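Side-chain contacts in 4-alpha-glucanotransferase (Corynebacterium glutamicum, PDB 5B68), which is an amylomaltase-family enzyme that couples an N-terminal beta-sandwich domain to a TIM-barrel domain: residues V187-T190 and L191-G194; G394-D397 and A398-S402. All blocks are in the same frame, centred on the assembly; numbering follows the deposited sequence.

Interaction 1 of 2, residues V187-T190 and L191-G194; sequences VRST and LSWG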
ATOM      1  N   VAL A 187     -15.616 -11.388   4.312  1.00 21.20           N
ATOM      2  CA  VAL A 187     -16.581 -12.035   3.442  1.00 21.50           C
ATOM      3  C   VAL A 187     -16.378 -13.532   3.465  1.00 23.11           C
ATOM      4  O   VAL A 187     -15.331 -14.023   3.123  1.00 25.97           O
ATOM      5  CB  VAL A 187     -16.427 -11.576   1.985  1.00 21.47           C
ATOM      6  CG1 VAL A 187     -17.560 -12.100   1.131  1.00 22.81           C
ATOM      7  CG2 VAL A 187     -16.356 -10.082   1.907  1.00 22.08           C
ATOM      8  N   ARG A 188     -17.423 -14.246   3.831  1.00 19.73           N
ATOM      9  CA  ARG A 188     -17.343 -15.661   4.047  1.00 20.41           C
ATOM     10  C   ARG A 188     -18.195 -16.430   3.048  1.00 20.70           C
ATOM     11  O   ARG A 188     -19.210 -15.954   2.586  1.00 22.04           O
ATOM     12  CB  ARG A 188     -17.816 -15.998   5.459  1.00 20.68           C
ATOM     13  CG  ARG A 188     -16.841 -15.666   6.572  1.00 22.03           C
ATOM     14  CD  ARG A 188     -16.951 -14.228   7.039  1.00 23.30           C
ATOM     15  NE  ARG A 188     -18.242 -13.918   7.623  1.00 24.83           N
ATOM     16  CZ  ARG A 188     -18.587 -14.135   8.885  1.00 28.29           C
ATOM     17  NH1 ARG A 188     -17.739 -14.686   9.733  1.00 26.88           N
ATOM     18  NH2 ARG A 188     -19.789 -13.808   9.299  1.00 26.82           N
ATOM     19  N   SER A 189     -17.727 -17.619   2.714  1.00 21.28           N
ATOM     20  CA  SER A 189     -18.497 -18.637   2.028  1.00 23.47           C
ATOM     21  C   SER A 189     -18.959 -19.646   3.059  1.00 22.10           C
ATOM     22  O   SER A 189     -18.655 -19.518   4.218  1.00 24.84           O
ATOM     23  CB  SER A 189     -17.660 -19.324   0.960  1.00 23.16           C
ATOM     24  OG  SER A 189     -16.652 -20.122   1.522  1.00 22.34           O
ATOM     25  N   THR A 190     -19.687 -20.655   2.630  1.00 25.33           N
ATOM     26  CA  THR A 190     -20.099 -21.705   3.551  1.00 27.53           C
ATOM     27  C   THR A 190     -18.892 -22.421   4.145  1.00 26.70           C
ATOM     28  O   THR A 190     -18.921 -22.824   5.280  1.00 28.35           O
ATOM     29  CB  THR A 190     -21.009 -22.726   2.876  1.00 29.25           C
ATOM     30  OG1 THR A 190     -20.321 -23.298   1.776  1.00 40.93           O
ATOM     31  CG2 THR A 190     -22.227 -22.062   2.369  1.00 27.24           C
ATOM     32  N   LEU A 191     -17.863 -22.613   3.332  1.00 26.69           N
ATOM     33  CA  LEU A 191     -16.656 -23.302   3.750  1.00 23.91           C
ATOM     34  C   LEU A 191     -15.534 -22.485   4.438  1.00 23.61           C
ATOM     35  O   LEU A 191     -14.642 -23.068   4.980  1.00 25.98           O
ATOM     36  CB  LEU A 191     -16.093 -24.114   2.588  1.00 23.46           C
ATOM     37  CG  LEU A 191     -17.062 -25.082   1.910  1.00 28.42           C
ATOM     38  CD1 LEU A 191     -16.490 -25.645   0.627  1.00 27.21           C
ATOM     39  CD2 LEU A 191     -17.477 -26.200   2.843  1.00 29.91           C
ATOM     40  N   SER A 192     -15.581 -21.161   4.424  1.00 22.38           N
ATOM     41  CA  SER A 192     -14.559 -20.361   5.091  1.00 22.93           C
ATOM     42  C   SER A 192     -14.412 -20.789   6.571  1.00 24.09           C
ATOM     43  O   SER A 192     -15.406 -21.099   7.251  1.00 25.47           O
ATOM     44  CB  SER A 192     -14.895 -18.890   5.085  1.00 25.64           C
ATOM     45  OG  SER A 192     -15.258 -18.450   3.766  1.00 22.24           O
ATOM     46  N   TRP A 193     -13.191 -20.687   7.091  1.00 22.47           N
ATOM     47  CA  TRP A 193     -12.970 -20.828   8.545  1.00 22.51           C
ATOM     48  C   TRP A 193     -13.249 -19.576   9.305  1.00 26.56           C
ATOM     49  O   TRP A 193     -12.341 -18.942   9.890  1.00 28.64           O
ATOM     50  CB  TRP A 193     -11.554 -21.368   8.827  1.00 25.39           C
ATOM     51  CG  TRP A 193     -11.331 -22.776   8.429  1.00 24.83           C
ATOM     52  CD1 TRP A 193     -11.951 -23.497   7.422  1.00 24.46           C
ATOM     53  CD2 TRP A 193     -10.369 -23.677   9.007  1.00 24.80           C
ATOM     54  NE1 TRP A 193     -11.423 -24.745   7.353  1.00 26.44           N
ATOM     55  CE2 TRP A 193     -10.461 -24.886   8.316  1.00 23.24           C
ATOM     56  CE3 TRP A 193      -9.418 -23.552  10.022  1.00 25.28           C
ATOM     57  CZ2 TRP A 193      -9.647 -25.984   8.609  1.00 25.77           C
ATOM     58  CZ3 TRP A 193      -8.607 -24.677  10.314  1.00 26.70           C
ATOM     59  CH2 TRP A 193      -8.739 -25.844   9.595  1.00 25.02           C
ATOM     60  N   GLY A 194     -14.504 -19.107   9.262  1.00 21.92           N
ATOM     61  CA  GLY A 194     -14.814 -17.934  10.036  1.00 21.43           C
ATOM     62  C   GLY A 194     -14.421 -16.621   9.391  1.00 23.20           C
ATOM     63  O   GLY A 194     -14.812 -15.571   9.844  1.00 25.35           O
TER
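Ser192 OG is gripped from two directions: it accepts a hydrogen bond from the backbone Ser189 N at 2.8 Å, nearly straight at 164°, and it is also hydrogen-bonded to a carboxylate oxygen of Asp200. The other oxygen of Asp200 takes Ser189 OG, so one carboxylate ties the two serine hydroxyls of the turn together. Ser189 OG sits between its own backbone N and carbonyl carbon, a rotamer that swings it back over the chain that follows. There it accepts weak hydrogen bonds from Leu191 N and Ser192 N, both at 3.3 Å, while Arg249 adds a further bond. The backbone bond that closes the turn is weak, Ser192 N to Ser189 O at 3.5 Å.

Further down, Arg188 reaches across to Gly194, beyond the turn. Bends at chi2 (85°) and chi3 fold its chain over, laying CG against Gly194 C at 3.8 Å. This brings NH1 to Gly194 O at 3.1 Å. The carbonyl oxygen lies at the guanidinium edge, in its plane, yet the donor stands 51° out of the carbonyl plane and so misses the lone-pair directions. The other terminal nitrogen, NH2, has a weak bond to Thr280.

Ser189 to Ser192 form a type I beta turn, with Thr190 and Leu191 at its corners, pinned by the serine side chains and Asp200. An inverse gamma turn centred on Trp193 follows, all within the loop between barrel strand 177-182 and helix 198-209.

Interaction 2 of 2, residues G394-D397 and A398-S402; sequences GGAD and AQNLS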
ATOM      1  N   GLY A 394       8.529  -3.062  15.136  1.00 30.74           N
ATOM      2  CA  GLY A 394       9.305  -4.176  15.718  1.00 30.87           C
ATOM      3  C   GLY A 394       9.267  -5.441  14.903  1.00 29.48           C
ATOM      4  O   GLY A 394       9.535  -6.491  15.428  1.00 30.01           O
ATOM      5  N   GLY A 395       8.900  -5.374  13.615  1.00 25.43           N
ATOM      6  CA  GLY A 395       8.602  -6.557  12.853  1.00 23.37           C
ATOM      7  C   GLY A 395       9.679  -7.051  11.904  1.00 22.93           C
ATOM      8  O   GLY A 395      10.829  -6.649  12.008  1.00 22.23           O
ATOM      9  N   ALA A 396       9.288  -7.867  10.965  1.00 20.00           N
ATOM     10  CA  ALA A 396      10.227  -8.564  10.084  1.00 21.99           C
ATOM     11  C   ALA A 396      11.034  -7.581   9.216  1.00 21.89           C
ATOM     12  O   ALA A 396      12.287  -7.656   9.178  1.00 21.80           O
ATOM     13  CB  ALA A 396       9.495  -9.592   9.223  1.00 19.47           C
ATOM     14  N   ASP A 397      10.323  -6.696   8.470  1.00 19.75           N
ATOM     15  CA  ASP A 397      11.014  -5.749   7.596  1.00 20.33           C
ATOM     16  C   ASP A 397      11.858  -4.775   8.448  1.00 20.26           C
ATOM     17  O   ASP A 397      12.918  -4.341   8.025  1.00 21.07           O
ATOM     18  CB  ASP A 397      10.065  -4.982   6.673  1.00 20.18           C
ATOM     19  CG  ASP A 397       9.601  -5.754   5.447  1.00 20.89           C
ATOM     20  OD1 ASP A 397       9.856  -6.917   5.233  1.00 21.63           O
ATOM     21  OD2 ASP A 397       8.855  -5.144   4.623  1.00 21.08           O
ATOM     22  N   ALA A 398      11.388  -4.392   9.634  1.00 18.22           N
ATOM     23  CA  ALA A 398      12.096  -3.439  10.508  1.00 20.97           C
ATOM     24  C   ALA A 398      13.454  -4.017  10.818  1.00 23.13           C
ATOM     25  O   ALA A 398      14.418  -3.292  10.851  1.00 25.27           O
ATOM     26  CB  ALA A 398      11.310  -3.166  11.817  1.00 21.80           C
ATOM     27  N   GLN A 399      13.521  -5.320  10.987  1.00 23.67           N
ATOM     28  CA  GLN A 399      14.803  -6.011  11.197  1.00 25.12           C
ATOM     29  C   GLN A 399      15.574  -6.221   9.882  1.00 23.91           C
ATOM     30  O   GLN A 399      16.760  -5.805   9.787  1.00 24.82           O
ATOM     31  CB  GLN A 399      14.620  -7.371  11.920  1.00 26.45           C
ATOM     32  CG  GLN A 399      15.891  -8.243  11.877  1.00 30.98           C
ATOM     33  CD  GLN A 399      15.679  -9.603  12.495  1.00 37.69           C
ATOM     34  OE1 GLN A 399      15.703 -10.623  11.799  1.00 46.72           O
ATOM     35  NE2 GLN A 399      15.367  -9.618  13.790  1.00 43.77           N
ATOM     36  N   ASN A 400      14.956  -6.912   8.928  1.00 21.80           N
ATOM     37  CA  ASN A 400      15.630  -7.349   7.697  1.00 22.49           C
ATOM     38  C   ASN A 400      15.982  -6.217   6.721  1.00 21.68           C
ATOM     39  O   ASN A 400      16.949  -6.358   5.936  1.00 24.20           O
ATOM     40  CB  ASN A 400      14.803  -8.402   6.982  1.00 22.06           C
ATOM     41  CG  ASN A 400      14.692  -9.685   7.776  1.00 25.89           C
ATOM     42  OD1 ASN A 400      15.669 -10.146   8.393  1.00 26.06           O
ATOM     43  ND2 ASN A 400      13.523 -10.297   7.717  1.00 25.94           N
ATOM     44  N   LEU A 401      15.235  -5.115   6.800  1.00 20.56           N
ATOM     45  CA  LEU A 401      15.475  -3.986   5.967  1.00 22.31           C
ATOM     46  C   LEU A 401      16.030  -2.835   6.742  1.00 20.34           C
ATOM     47  O   LEU A 401      16.011  -1.673   6.223  1.00 19.29           O
ATOM     48  CB  LEU A 401      14.210  -3.554   5.194  1.00 20.33           C
ATOM     49  CG  LEU A 401      13.515  -4.542   4.271  1.00 22.15           C
ATOM     50  CD1 LEU A 401      12.370  -3.840   3.554  1.00 23.04           C
ATOM     51  CD2 LEU A 401      14.467  -5.071   3.264  1.00 23.13           C
ATOM     52  N   SER A 402      16.579  -3.089   7.949  1.00 21.49           N
ATOM     53  CA  SER A 402      17.050  -1.993   8.815  1.00 22.36           C
ATOM     54  C   SER A 402      17.986  -1.015   8.141  1.00 20.92           C
ATOM     55  O   SER A 402      17.981   0.151   8.434  1.00 22.14           O
ATOM     56  CB  SER A 402      17.731  -2.524  10.124  1.00 22.40           C
ATOM     57  OG  SER A 402      18.813  -3.411   9.820  1.00 24.35           O
TER
HETATM   58  O   HOH W   1      11.532  -9.428   6.026  1.00 25.39           O
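Asn400 N donates to Ala396 O at 2.8 Å in an almost linear bond (175°), close to the direction of the carbonyl bond itself. One step on, Leu401 N meets Asp397 O at 2.7 Å, and one step back Gln399 N reaches Gly395 O at 3.2 Å. These three successive i to i+4 bonds make up the short helix. Ala396 O is shared, since Gln399 N also leans weakly toward it.

A water bridges two side chains three residues apart, about one turn along the helix: it donates to Asp397 OD1 at 3.1 Å and accepts from Asn400 ND2 at 2.8 Å. Both side chains have CG anti to the carbonyl carbon (chi1 -79° in Asp397, -66° in Asn400), and the water sits between their ends. Asp397 has firmer partners beyond the helix: OD1 bonds to Thr239 OG1 and OD2 to the backbone N of Arg240, so both carboxylate oxygens are held and the group is fixed in rotation.

Carbon contacts pack alongside these bonds. Leu401 runs side by side with Asp397, both pointing the same way, and its CD1 rests against Asp397 CG at 3.9 Å. Leu401 CB sits close to the carbonyl oxygen, 3.2 Å from Asp397 O. At the start of the helix, the methyl Ala398 CB leans on Gly395 O at 3.5 Å. Ala396 and Gln399 touch Trp330 of helix 307-338, while Asn400 touches Asp326 there.

The pattern is that of a short alpha-helix: Gly395 occupies the N-cap, Leu401 is the first residue to leave helical angles, and the whole lies in the segment after barrel strand 382-387.

Both contacts are local and lie in segments that follow strands of the parallel barrel sheet: interaction 1 after strand 177-182, interaction 2 after strand 382-387. In that sheet strand 215-218 stands between the two. Their centres are 32 Å apart and their nearest atoms about 24 Å, so they do not touch. Each borders a long helical part of the chain: 187-194 meets helices 261-277 and 286-301, whereas 396-400 meets helix 307-338. A glycerol lies about 4 Å from the Asp397 side chain in interaction 2; it is probably from the crystallisation liquor, though such molecules can mark pockets.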